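Local coordinates for small S protein (Podospora anserina, PDB 2WVO), which triggers heterokaryon incompatibility, a lethal non-self reaction set off when it meets the prion form of its partner het-s after fusion of incompatible cells, at residues A[199-204]-A[210-215]. Sequence-based numbering, arbitrary orientation.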
loop_
_atom_site.group_PDB
_atom_site.type_symbol
_atom_site.label_atom_id
_atom_site.label_comp_id
_atom_site.label_asym_id
_atom_site.label_seq_id
_atom_site.Cartn_x
_atom_site.Cartn_y
_atom_site.Cartn_z
ATOM N N ILE A 199 -3.895 7.051 28.377
ATOM C CA ILE A 199 -4.085 7.552 27.019
ATOM C C ILE A 199 -2.971 7.028 26.084
ATOM O O ILE A 199 -3.256 6.594 24.966
ATOM C CB ILE A 199 -4.182 9.113 26.991
ATOM C CG1 ILE A 199 -5.396 9.621 27.794
ATOM C CG2 ILE A 199 -4.228 9.635 25.568
ATOM C CD1 ILE A 199 -6.780 9.198 27.262
ATOM N N LEU A 200 -1.723 7.047 26.565
ATOM C CA LEU A 200 -0.582 6.488 25.830
ATOM C C LEU A 200 -0.721 4.997 25.534
ATOM O O LEU A 200 -0.508 4.570 24.398
ATOM C CB LEU A 200 0.736 6.707 26.585
ATOM C CG LEU A 200 1.809 7.689 26.108
ATOM C CD1 LEU A 200 3.096 7.392 26.855
ATOM C CD2 LEU A 200 2.062 7.673 24.585
ATOM N N LYS A 201 -1.047 4.209 26.559
ATOM C CA LYS A 201 -1.188 2.761 26.410
ATOM C C LYS A 201 -2.308 2.374 25.440
ATOM O O LYS A 201 -2.182 1.393 24.698
ATOM C CB LYS A 201 -1.413 2.086 27.765
ATOM C CG LYS A 201 -1.491 0.571 27.678
ATOM C CD LYS A 201 -1.722 -0.065 29.026
ATOM C CE LYS A 201 -1.781 -1.582 28.901
ATOM N NZ LYS A 201 -3.044 -2.083 28.285
ATOM N N ASP A 202 -3.396 3.144 25.453
ATOM C CA ASP A 202 -4.522 2.910 24.556
ATOM C C ASP A 202 -4.155 3.198 23.106
ATOM O O ASP A 202 -4.541 2.446 22.207
ATOM C CB ASP A 202 -5.743 3.738 24.981
ATOM C CG ASP A 202 -6.774 3.880 23.869
ATOM O OD1 ASP A 202 -7.739 3.087 23.859
ATOM O OD2 ASP A 202 -6.616 4.772 23.000
ATOM N N ALA A 203 -3.425 4.290 22.887
ATOM C CA ALA A 203 -2.961 4.673 21.548
ATOM C C ALA A 203 -1.859 3.736 21.023
ATOM O O ALA A 203 -1.787 3.459 19.820
ATOM C CB ALA A 203 -2.494 6.134 21.538
ATOM N N ALA A 204 -1.020 3.240 21.930
ATOM C CA ALA A 204 0.036 2.275 21.589
ATOM C C ALA A 204 -0.498 0.871 21.261
ATOM O O ALA A 204 0.202 0.075 20.634
ATOM C CB ALA A 204 1.087 2.205 22.708
ATOM N N ALA A 210 6.081 -2.586 23.120
ATOM C CA ALA A 210 7.083 -2.121 24.085
ATOM C C ALA A 210 6.654 -0.870 24.857
ATOM O O ALA A 210 6.899 -0.776 26.055
ATOM C CB ALA A 210 8.439 -1.900 23.403
ATOM N N MET A 211 6.022 0.087 24.183
ATOM C CA MET A 211 5.504 1.272 24.868
ATOM C C MET A 211 4.292 0.918 25.729
ATOM O O MET A 211 4.121 1.455 26.829
ATOM C CB MET A 211 5.134 2.370 23.874
ATOM C CG MET A 211 4.633 3.663 24.520
ATOM S SD MET A 211 4.195 4.942 23.324
ATOM C CE MET A 211 5.824 5.318 22.652
ATOM N N SER A 212 3.457 0.019 25.211
ATOM C CA SER A 212 2.255 -0.440 25.904
ATOM C C SER A 212 2.603 -1.173 27.209
ATOM O O SER A 212 1.965 -0.949 28.239
ATOM C CB SER A 212 1.429 -1.331 24.974
ATOM O OG SER A 212 0.161 -1.608 25.529
ATOM N N ASP A 213 3.620 -2.035 27.157
ATOM C CA ASP A 213 4.111 -2.760 28.333
ATOM C C ASP A 213 4.727 -1.827 29.374
ATOM O O ASP A 213 4.432 -1.944 30.560
ATOM C CB ASP A 213 5.120 -3.835 27.928
ATOM C CG ASP A 213 4.493 -4.954 27.114
ATOM O OD1 ASP A 213 3.258 -5.119 27.163
ATOM O OD2 ASP A 213 5.245 -5.672 26.420
ATOM N N ALA A 214 5.570 -0.898 28.925
ATOM C CA ALA A 214 6.169 0.098 29.815
ATOM C C ALA A 214 5.124 0.975 30.510
ATOM O O ALA A 214 5.302 1.354 31.667
ATOM C CB ALA A 214 7.168 0.958 29.062
ATOM N N ALA A 215 4.043 1.293 29.798
ATOM C CA ALA A 215 2.970 2.119 30.350
ATOM C C ALA A 215 2.099 1.340 31.341
ATOM O O ALA A 215 1.730 1.868 32.385
ATOM C CB ALA A 215 2.124 2.710 29.236
#
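Leu200 and Met211 meet on the buried side of an antiparallel helical hairpin. The hairpin joins helix 194-204 to helix 209-218 near the end of the globular HeLo domain. The connection is short, and the helix axes pass 8.4 Å apart at 152°. The small side chains of Ala204 and Ala215, whose methyls point at the partner helix, are consistent with this approach.

The tight part is apolar. CD2 of Leu200 lies 3.7 Å from SD of Met211, and the two side chains cross at about a right angle. The first two torsions of Met211 are extended (chi1 -178°) and the third bends. This carries the sulfur across to helix 194-204, where CB of Ala204 stands a little farther from SD, at 4.2 Å. Ile47 of helix 38-59 and Ile188 extend the apolar surroundings of Met211. Leu125 and Leu129 of helix 120-136 pack on Leu200. These neighbours fit the hairpin against the body of the domain.

CB of Lys201 touches CB of Ala215 at 3.9 Å, on the border of the buried part. The other side is more polar and less enclosed. Here Lys201 and Ser212 are partly exposed, and their CA atoms are 4.7 Å apart. The lysine chain runs alongside Ser212, straight up to a turn at chi4. Its methylenes make the close contacts; the ammonium group makes no hydrogen bond to segment 210-215. CG of Lys201 rests 3.5 Å from OG of Ser212, and CE of Lys201 lies 3.9 Å from the backbone O of Ser212.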